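Local coordinates for putative mandelate racemase (Bordetella bronchiseptica, PDB 3OZM), which probably works as a magnesium-dependent acid-sugar enzyme of the mandelate racemase branch of the enolase superfamily, binding D-xylaric acid beside the metal in its barrel, at residues V23-G28 and S145-L150; K171-R176 and L199-Q204. All coordinates share one frame; numbering follows the deposited sequence.

Interaction 1: V23-G28 and S145-L150. With DXL (D-xylaric acid), chain J.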
ATOM      1  N   VAL A  23      -6.318   9.507 -34.500  1.00 20.42           N
ATOM      2  CA  VAL A  23      -5.399   8.380 -34.601  1.00 19.70           C
ATOM      3  C   VAL A  23      -6.143   7.091 -34.305  1.00 19.18           C
ATOM      4  O   VAL A  23      -7.167   7.110 -33.621  1.00 17.13           O
ATOM      5  CB  VAL A  23      -4.202   8.523 -33.615  1.00 17.63           C
ATOM      6  CG1 VAL A  23      -3.340   9.722 -33.971  1.00 20.50           C
ATOM      7  CG2 VAL A  23      -4.692   8.615 -32.176  1.00 18.89           C
ATOM      8  N   GLU A  24      -5.622   5.978 -34.820  1.00 19.21           N
ATOM      9  CA  GLU A  24      -6.202   4.666 -34.580  1.00 18.24           C
ATOM     10  C   GLU A  24      -5.183   3.685 -33.988  1.00 19.80           C
ATOM     11  O   GLU A  24      -4.018   3.676 -34.371  1.00 18.45           O
ATOM     12  CB  GLU A  24      -6.775   4.083 -35.876  1.00 21.18           C
ATOM     13  CG  GLU A  24      -7.583   2.809 -35.661  1.00 23.65           C
ATOM     14  CD  GLU A  24      -8.347   2.371 -36.902  1.00 36.13           C
ATOM     15  OE1 GLU A  24      -8.037   2.873 -38.003  1.00 36.45           O
ATOM     16  OE2 GLU A  24      -9.254   1.522 -36.766  1.00 32.36           O
ATOM     17  N   SER A  25      -5.646   2.861 -33.055  1.00 17.76           N
ATOM     18  CA  SER A  25      -4.874   1.725 -32.569  1.00 18.57           C
ATOM     19  C   SER A  25      -5.830   0.548 -32.448  1.00 17.62           C
ATOM     20  O   SER A  25      -6.969   0.619 -32.910  1.00 17.78           O
ATOM     21  CB  SER A  25      -4.281   2.033 -31.200  1.00 20.13           C
ATOM     22  OG  SER A  25      -5.330   2.208 -30.265  1.00 17.07           O
ATOM     23  N   GLY A  26      -5.369  -0.535 -31.826  1.00 19.74           N
ATOM     24  CA  GLY A  26      -6.227  -1.677 -31.567  1.00 19.82           C
ATOM     25  C   GLY A  26      -7.489  -1.307 -30.806  1.00 19.39           C
ATOM     26  O   GLY A  26      -8.497  -2.008 -30.889  1.00 18.15           O
ATOM     27  N   ALA A  27      -7.436  -0.198 -30.067  1.00 19.96           N
ATOM     28  CA  ALA A  27      -8.567   0.276 -29.273  1.00 19.81           C
ATOM     29  C   ALA A  27      -9.652   0.962 -30.112  1.00 20.54           C
ATOM     30  O   ALA A  27     -10.765   1.182 -29.630  1.00 22.13           O
ATOM     31  CB  ALA A  27      -8.081   1.216 -28.155  1.00 19.67           C
ATOM     32  N   GLY A  28      -9.314   1.308 -31.355  1.00 18.30           N
ATOM     33  CA  GLY A  28     -10.260   1.936 -32.270  1.00 21.02           C
ATOM     34  C   GLY A  28      -9.794   3.300 -32.761  1.00 21.61           C
ATOM     35  O   GLY A  28      -8.766   3.803 -32.324  1.00 20.37           O
ATOM     36  N   SER A 145       1.198   8.443 -28.062  1.00 15.21           N
ATOM     37  CA  SER A 145       2.068   7.414 -28.615  1.00 16.62           C
ATOM     38  C   SER A 145       2.170   7.734 -30.094  1.00 15.74           C
ATOM     39  O   SER A 145       1.505   8.652 -30.585  1.00 18.38           O
ATOM     40  CB  SER A 145       1.432   6.021 -28.510  1.00 16.71           C
ATOM     41  OG  SER A 145       1.386   5.548 -27.177  1.00 20.22           O
ATOM     42  N   ILE A 146       2.980   6.958 -30.799  1.00 15.29           N
ATOM     43  CA  ILE A 146       3.004   6.969 -32.255  1.00 16.21           C
ATOM     44  C   ILE A 146       2.051   5.877 -32.734  1.00 18.04           C
ATOM     45  O   ILE A 146       2.204   4.721 -32.356  1.00 18.73           O
ATOM     46  CB  ILE A 146       4.436   6.738 -32.755  1.00 17.86           C
ATOM     47  CG1 ILE A 146       5.344   7.861 -32.241  1.00 22.52           C
ATOM     48  CG2 ILE A 146       4.475   6.627 -34.281  1.00 21.80           C
ATOM     49  CD1 ILE A 146       6.826   7.577 -32.396  1.00 22.25           C
ATOM     50  N   TYR A 147       1.054   6.249 -33.538  1.00 16.69           N
ATOM     51  CA  TYR A 147      -0.082   5.365 -33.819  1.00 15.58           C
ATOM     52  C   TYR A 147       0.039   4.604 -35.143  1.00 17.15           C
ATOM     53  O   TYR A 147       1.060   4.691 -35.820  1.00 21.58           O
ATOM     54  CB  TYR A 147      -1.403   6.147 -33.745  1.00 20.21           C
ATOM     55  CG  TYR A 147      -1.897   6.292 -32.324  1.00 20.49           C
ATOM     56  CD1 TYR A 147      -1.285   7.176 -31.443  1.00 18.13           C
ATOM     57  CD2 TYR A 147      -2.952   5.522 -31.852  1.00 20.62           C
ATOM     58  CE1 TYR A 147      -1.720   7.293 -30.125  1.00 19.74           C
ATOM     59  CE2 TYR A 147      -3.399   5.640 -30.555  1.00 19.25           C
ATOM     60  CZ  TYR A 147      -2.779   6.525 -29.694  1.00 16.92           C
ATOM     61  OH  TYR A 147      -3.223   6.627 -28.391  1.00 20.28           O
ATOM     62  N   TRP A 148      -1.011   3.863 -35.490  1.00 18.53           N
ATOM     63  CA  TRP A 148      -1.043   3.050 -36.710  1.00 22.26           C
ATOM     64  C   TRP A 148      -1.015   3.888 -37.995  1.00 26.24           C
ATOM     65  O   TRP A 148      -1.242   5.099 -37.960  1.00 23.15           O
ATOM     66  CB  TRP A 148      -2.309   2.186 -36.733  1.00 19.97           C
ATOM     67  CG  TRP A 148      -2.319   1.039 -35.777  1.00 16.48           C
ATOM     68  CD1 TRP A 148      -1.342   0.691 -34.888  1.00 21.45           C
ATOM     69  CD2 TRP A 148      -3.367   0.068 -35.627  1.00 22.63           C
ATOM     70  NE1 TRP A 148      -1.720  -0.437 -34.186  1.00 22.12           N
ATOM     71  CE2 TRP A 148      -2.956  -0.841 -34.625  1.00 23.26           C
ATOM     72  CE3 TRP A 148      -4.611  -0.120 -36.242  1.00 22.63           C
ATOM     73  CZ2 TRP A 148      -3.749  -1.922 -34.224  1.00 20.84           C
ATOM     74  CZ3 TRP A 148      -5.403  -1.196 -35.840  1.00 20.45           C
ATOM     75  CH2 TRP A 148      -4.968  -2.080 -34.838  1.00 20.91           C
ATOM     76  N   ASP A 149      -0.740   3.230 -39.124  1.00 27.78           N
ATOM     77  CA  ASP A 149      -0.929   3.828 -40.457  1.00 27.07           C
ATOM     78  C   ASP A 149       0.292   4.556 -41.025  1.00 30.34           C
ATOM     79  O   ASP A 149       0.218   5.129 -42.117  1.00 39.65           O
ATOM     80  CB  ASP A 149      -2.118   4.801 -40.462  1.00 31.90           C
ATOM     81  CG  ASP A 149      -3.453   4.103 -40.313  1.00 54.40           C
ATOM     82  OD1 ASP A 149      -3.782   3.271 -41.185  1.00 55.96           O
ATOM     83  OD2 ASP A 149      -4.185   4.408 -39.341  1.00 54.75           O
ATOM     84  N   LEU A 150       1.401   4.550 -40.296  1.00 23.44           N
ATOM     85  CA  LEU A 150       2.599   5.270 -40.726  1.00 24.20           C
ATOM     86  C   LEU A 150       3.607   4.393 -41.457  1.00 28.03           C
ATOM     87  O   LEU A 150       3.672   3.188 -41.226  1.00 27.98           O
ATOM     88  CB  LEU A 150       3.299   5.902 -39.521  1.00 20.98           C
ATOM     89  CG  LEU A 150       2.428   6.827 -38.675  1.00 25.26           C
ATOM     90  CD1 LEU A 150       3.231   7.384 -37.515  1.00 28.27           C
ATOM     91  CD2 LEU A 150       1.874   7.949 -39.543  1.00 28.54           C
TER
HETATM   92  OAA DXL J 391      -5.050   4.982 -27.646  1.00 27.99           O
HETATM   93  OAB DXL J 391      -7.006   4.509 -25.807  1.00 28.71           O
HETATM   94  OAC DXL J 391      -3.698   1.787 -25.008  1.00 18.92           O
HETATM   95  OAD DXL J 391      -2.552   4.877 -23.543  1.00 24.42           O
HETATM   96  OAE DXL J 391      -4.670   2.804 -27.762  1.00 25.84           O
HETATM   97  CAF DXL J 391      -5.146   3.824 -27.209  1.00 27.70           C
HETATM   98  CAG DXL J 391      -5.886   3.610 -25.886  1.00 26.82           C
HETATM   99  CAH DXL J 391      -4.944   3.906 -24.705  1.00 22.55           C
HETATM  100  CAI DXL J 391      -3.582   3.214 -24.899  1.00 19.03           C
HETATM  101  CAJ DXL J 391      -2.513   3.675 -23.881  1.00 22.41           C
HETATM  102  OAK DXL J 391      -1.653   2.856 -23.479  1.00 18.81           O
HETATM  103  OAL DXL J 391      -5.600   3.556 -23.481  1.00 34.45           O
HETATM  104  O   HOH W   1      -3.551   6.392 -36.711  1.00 25.25           O
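Val23 sits squarely over one face of the Tyr147 ring: its CG2 is 3.4 Å from the ring centroid and nearly on the ring normal, a CH-pi contact. In the plane of that ring, at its edge, lie the backbone between Glu24 and Ser25 and a carboxylate oxygen of the bound D-xylaric acid. The indole of Trp148 is covered on one face by the start of the turn, with Ser25 CA 3.9 Å from the centroid of the five-membered ring and Gly26 N 3.2 Å from CZ2 over the benzo part.

Between the two aromatic residues, Trp148 N donates to Glu24 O at 3.2 Å, and a water joins Glu24 N to Trp148 O. Both segments then grip the same carboxylate of the ligand: Tyr147 OH gives a 2.6 Å bond to OAA, Ser25 OG a 2.7 Å bond to OAE. Ser25 OG, turned between its own N and carbonyl carbon (chi1 64°), also accepts from Ala27 N at 3.2 Å, an ST turn that holds the hydroxyl in place. Glu24 OE1 and Asp149 OD2 stand 4.4 Å apart, a pairing of like charges probably eased by their partners His385 and Arg176.

The hairpin of strands 24-25 and 28-29 thus lies against the loop that leaves strand 139-146 for helix 152-164, where Tyr147 and Trp148 also pack on Lys173 of strand 169-173.

Interaction 2: K171-R176 and L199-Q204. With MG (magnesium ion), chain I; DXL (D-xylaric acid), chain J.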
ATOM      1  N   LYS A 171       6.242   5.638 -27.060  1.00 14.88           N
ATOM      2  CA  LYS A 171       5.543   4.374 -27.293  1.00 15.51           C
ATOM      3  C   LYS A 171       4.968   4.286 -28.710  1.00 20.56           C
ATOM      4  O   LYS A 171       4.449   5.277 -29.240  1.00 17.39           O
ATOM      5  CB  LYS A 171       4.419   4.192 -26.256  1.00 14.72           C
ATOM      6  CG  LYS A 171       3.771   2.808 -26.301  1.00 15.66           C
ATOM      7  CD  LYS A 171       3.042   2.447 -24.985  1.00 17.32           C
ATOM      8  CE  LYS A 171       1.673   3.157 -24.854  1.00 15.04           C
ATOM      9  NZ  LYS A 171       1.077   2.911 -23.493  1.00 15.71           N
ATOM     10  N   LEU A 172       5.054   3.092 -29.301  1.00 12.73           N
ATOM     11  CA  LEU A 172       4.559   2.820 -30.657  1.00 14.64           C
ATOM     12  C   LEU A 172       3.415   1.825 -30.608  1.00 17.18           C
ATOM     13  O   LEU A 172       3.538   0.749 -30.001  1.00 16.35           O
ATOM     14  CB  LEU A 172       5.679   2.227 -31.523  1.00 17.26           C
ATOM     15  CG  LEU A 172       5.282   1.725 -32.918  1.00 18.25           C
ATOM     16  CD1 LEU A 172       4.977   2.918 -33.845  1.00 18.97           C
ATOM     17  CD2 LEU A 172       6.377   0.835 -33.511  1.00 19.90           C
ATOM     18  N   LYS A 173       2.312   2.179 -31.255  1.00 14.87           N
ATOM     19  CA  LYS A 173       1.186   1.273 -31.406  1.00 16.08           C
ATOM     20  C   LYS A 173       1.444   0.268 -32.528  1.00 23.04           C
ATOM     21  O   LYS A 173       1.919   0.625 -33.616  1.00 16.71           O
ATOM     22  CB  LYS A 173      -0.104   2.063 -31.672  1.00 17.07           C
ATOM     23  CG  LYS A 173      -0.405   3.074 -30.600  1.00 21.06           C
ATOM     24  CD  LYS A 173      -0.752   2.382 -29.292  1.00 18.81           C
ATOM     25  CE  LYS A 173      -1.187   3.399 -28.259  1.00 27.10           C
ATOM     26  NZ  LYS A 173      -1.933   2.751 -27.151  1.00 29.15           N
ATOM     27  N   VAL A 174       1.139  -0.995 -32.257  1.00 18.36           N
ATOM     28  CA  VAL A 174       1.324  -2.049 -33.252  1.00 20.53           C
ATOM     29  C   VAL A 174       0.149  -3.005 -33.259  1.00 21.18           C
ATOM     30  O   VAL A 174      -0.736  -2.930 -32.404  1.00 19.00           O
ATOM     31  CB  VAL A 174       2.602  -2.872 -32.988  1.00 17.81           C
ATOM     32  CG1 VAL A 174       3.816  -1.972 -32.923  1.00 16.31           C
ATOM     33  CG2 VAL A 174       2.443  -3.702 -31.694  1.00 18.10           C
ATOM     34  N   GLY A 175       0.133  -3.910 -34.235  1.00 25.49           N
ATOM     35  CA  GLY A 175      -0.823  -5.000 -34.213  1.00 23.17           C
ATOM     36  C   GLY A 175      -1.577  -5.274 -35.497  1.00 30.65           C
ATOM     37  O   GLY A 175      -2.026  -6.395 -35.725  1.00 33.87           O
ATOM     38  N   ARG A 176      -1.740  -4.262 -36.337  1.00 26.15           N
ATOM     39  CA  ARG A 176      -2.535  -4.468 -37.538  1.00 27.48           C
ATOM     40  C   ARG A 176      -1.719  -5.160 -38.621  1.00 24.68           C
ATOM     41  O   ARG A 176      -2.212  -6.058 -39.304  1.00 30.37           O
ATOM     42  CB  ARG A 176      -3.128  -3.156 -38.054  1.00 27.52           C
ATOM     43  CG  ARG A 176      -4.236  -3.382 -39.083  1.00 31.91           C
ATOM     44  CD  ARG A 176      -4.992  -2.110 -39.374  1.00 32.32           C
ATOM     45  NE  ARG A 176      -4.091  -1.085 -39.874  1.00 39.52           N
ATOM     46  CZ  ARG A 176      -4.407   0.199 -39.983  1.00 41.03           C
ATOM     47  NH1 ARG A 176      -5.611   0.624 -39.617  1.00 42.93           N
ATOM     48  NH2 ARG A 176      -3.507   1.056 -40.453  1.00 40.96           N
ATOM     49  N   LEU A 199       8.908   1.926 -26.336  1.00 14.64           N
ATOM     50  CA  LEU A 199       7.902   1.014 -25.831  1.00 13.50           C
ATOM     51  C   LEU A 199       6.986   0.613 -26.991  1.00 17.17           C
ATOM     52  O   LEU A 199       6.811   1.368 -27.949  1.00 16.92           O
ATOM     53  CB  LEU A 199       7.062   1.716 -24.767  1.00 15.91           C
ATOM     54  CG  LEU A 199       7.705   2.071 -23.422  1.00 15.95           C
ATOM     55  CD1 LEU A 199       9.060   2.782 -23.550  1.00 20.10           C
ATOM     56  CD2 LEU A 199       6.722   2.922 -22.598  1.00 16.09           C
ATOM     57  N   VAL A 200       6.377  -0.559 -26.890  1.00 15.52           N
ATOM     58  CA  VAL A 200       5.448  -1.012 -27.912  1.00 14.20           C
ATOM     59  C   VAL A 200       4.138  -1.438 -27.254  1.00 17.46           C
ATOM     60  O   VAL A 200       4.146  -2.017 -26.156  1.00 17.35           O
ATOM     61  CB  VAL A 200       6.074  -2.200 -28.678  1.00 18.39           C
ATOM     62  CG1 VAL A 200       5.049  -2.917 -29.516  1.00 25.36           C
ATOM     63  CG2 VAL A 200       7.264  -1.716 -29.522  1.00 15.63           C
ATOM     64  N   ASP A 201       3.022  -1.169 -27.933  1.00 15.23           N
ATOM     65  CA  ASP A 201       1.689  -1.423 -27.387  1.00 12.55           C
ATOM     66  C   ASP A 201       0.822  -2.017 -28.479  1.00 17.10           C
ATOM     67  O   ASP A 201       0.525  -1.352 -29.476  1.00 19.07           O
ATOM     68  CB  ASP A 201       1.079  -0.108 -26.892  1.00 13.77           C
ATOM     69  CG  ASP A 201      -0.246  -0.295 -26.164  1.00 17.55           C
ATOM     70  OD1 ASP A 201      -0.856  -1.396 -26.209  1.00 17.63           O
ATOM     71  OD2 ASP A 201      -0.684   0.695 -25.557  1.00 16.30           O
ATOM     72  N   ALA A 202       0.413  -3.269 -28.293  1.00 13.80           N
ATOM     73  CA  ALA A 202      -0.406  -3.953 -29.294  1.00 11.49           C
ATOM     74  C   ALA A 202      -1.916  -3.873 -29.041  1.00 15.73           C
ATOM     75  O   ALA A 202      -2.686  -4.353 -29.847  1.00 16.00           O
ATOM     76  CB  ALA A 202       0.045  -5.437 -29.418  1.00 14.98           C
ATOM     77  N   ASN A 203      -2.341  -3.272 -27.923  1.00 14.06           N
ATOM     78  CA  ASN A 203      -3.769  -3.184 -27.621  1.00 14.53           C
ATOM     79  C   ASN A 203      -4.541  -4.503 -27.797  1.00 16.06           C
ATOM     80  O   ASN A 203      -5.631  -4.515 -28.363  1.00 14.66           O
ATOM     81  CB  ASN A 203      -4.416  -2.089 -28.478  1.00 16.18           C
ATOM     82  CG  ASN A 203      -3.987  -0.706 -28.051  1.00 15.51           C
ATOM     83  OD1 ASN A 203      -3.069  -0.124 -28.628  1.00 18.84           O
ATOM     84  ND2 ASN A 203      -4.644  -0.174 -27.026  1.00 17.75           N
ATOM     85  N   GLN A 204      -3.964  -5.599 -27.304  1.00 15.27           N
ATOM     86  CA  GLN A 204      -4.578  -6.934 -27.352  1.00 17.42           C
ATOM     87  C   GLN A 204      -4.802  -7.515 -28.756  1.00 20.20           C
ATOM     88  O   GLN A 204      -5.625  -8.417 -28.927  1.00 18.57           O
ATOM     89  CB  GLN A 204      -5.919  -6.950 -26.608  1.00 16.05           C
ATOM     90  CG  GLN A 204      -5.913  -6.317 -25.218  1.00 16.94           C
ATOM     91  CD  GLN A 204      -7.262  -6.458 -24.527  1.00 18.47           C
ATOM     92  OE1 GLN A 204      -7.765  -7.561 -24.355  1.00 14.76           O
ATOM     93  NE2 GLN A 204      -7.864  -5.325 -24.141  1.00 18.28           N
TER
HETATM   94 MG    MG I 390      -2.112   0.708 -23.840  1.00 21.10          MG
HETATM   95  OAA DXL J 391      -5.050   4.982 -27.646  1.00 27.99           O
HETATM   96  OAB DXL J 391      -7.006   4.509 -25.807  1.00 28.71           O
HETATM   97  OAC DXL J 391      -3.698   1.787 -25.008  1.00 18.92           O
HETATM   98  OAD DXL J 391      -2.552   4.877 -23.543  1.00 24.42           O
HETATM   99  OAE DXL J 391      -4.670   2.804 -27.762  1.00 25.84           O
HETATM  100  CAF DXL J 391      -5.146   3.824 -27.209  1.00 27.70           C
HETATM  101  CAG DXL J 391      -5.886   3.610 -25.886  1.00 26.82           C
HETATM  102  CAH DXL J 391      -4.944   3.906 -24.705  1.00 22.55           C
HETATM  103  CAI DXL J 391      -3.582   3.214 -24.899  1.00 19.03           C
HETATM  104  CAJ DXL J 391      -2.513   3.675 -23.881  1.00 22.41           C
HETATM  105  OAK DXL J 391      -1.653   2.856 -23.479  1.00 18.81           O
HETATM  106  OAL DXL J 391      -5.600   3.556 -23.481  1.00 34.45           O
HETATM  107  O   HOH W   2      -2.486  -0.985 -31.124  1.00 18.43           O
HETATM  108  O   HOH W   3      -2.781  -1.194 -24.420  1.00 19.01           O
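Lys171 and Asp201 turn their side chains to the same face of the sheet, where magnesium and D-xylaric acid are bound. Lys171 leaves with CG opposite its backbone N (chi1 -172°), packs CG on Leu199 CB and CD on Asp201 CB, then bends at chi3 to bring NZ within 2.7 Å of ligand atom OAK; Glu227 gives that ammonium a salt bridge. Lys173 folds at chi2 (-68°) and runs alongside Asp201, its NZ making a salt bridge to OD2, although the modelled place of that nitrogen is less sure.

The backbones pair in parallel, with Leu172 N bonded to Leu199 O at 2.8 Å and Leu172 O accepting from Asp201 N; strand 169-173, helix 178-192 and strand 197-201 form one right-handed beta-alpha-beta unit of the enolase-superfamily barrel.

Asp201 OD2 binds magnesium at 2.2 Å, in company with Glu227 and Glu254, while OD1 accepts a hydrogen bond from Asn203 N at 2.9 Å, closing an Asx turn, and another from the metal-bound water. Asn203 ND2 reaches ligand OAC at 3.0 Å. Just past the end of strand 169-173, Val174 CG2 presses tightly on Val200 CG1, 3.5 Å away.

In the fold
From the N terminus, the chain first passes 23-28, a hairpin segment of the N-terminal domain, and 145-150 later comes back to lie against it; interaction 1 therefore closes a long loop of 116 residues, half of them helical, and fastens that hairpin to the barrel. Interaction 2 opens afterwards and closes a short loop of 22 residues through helix 178-192, so the two follow in series, neither nesting nor crossing. They meet through neighbouring strands 139-146 and 169-173, where Ile146 N probably bonds to Lys171 O, and through the packing of Trp148 on Lys173. Both hold D-xylaric acid, interaction 2 together with the metal.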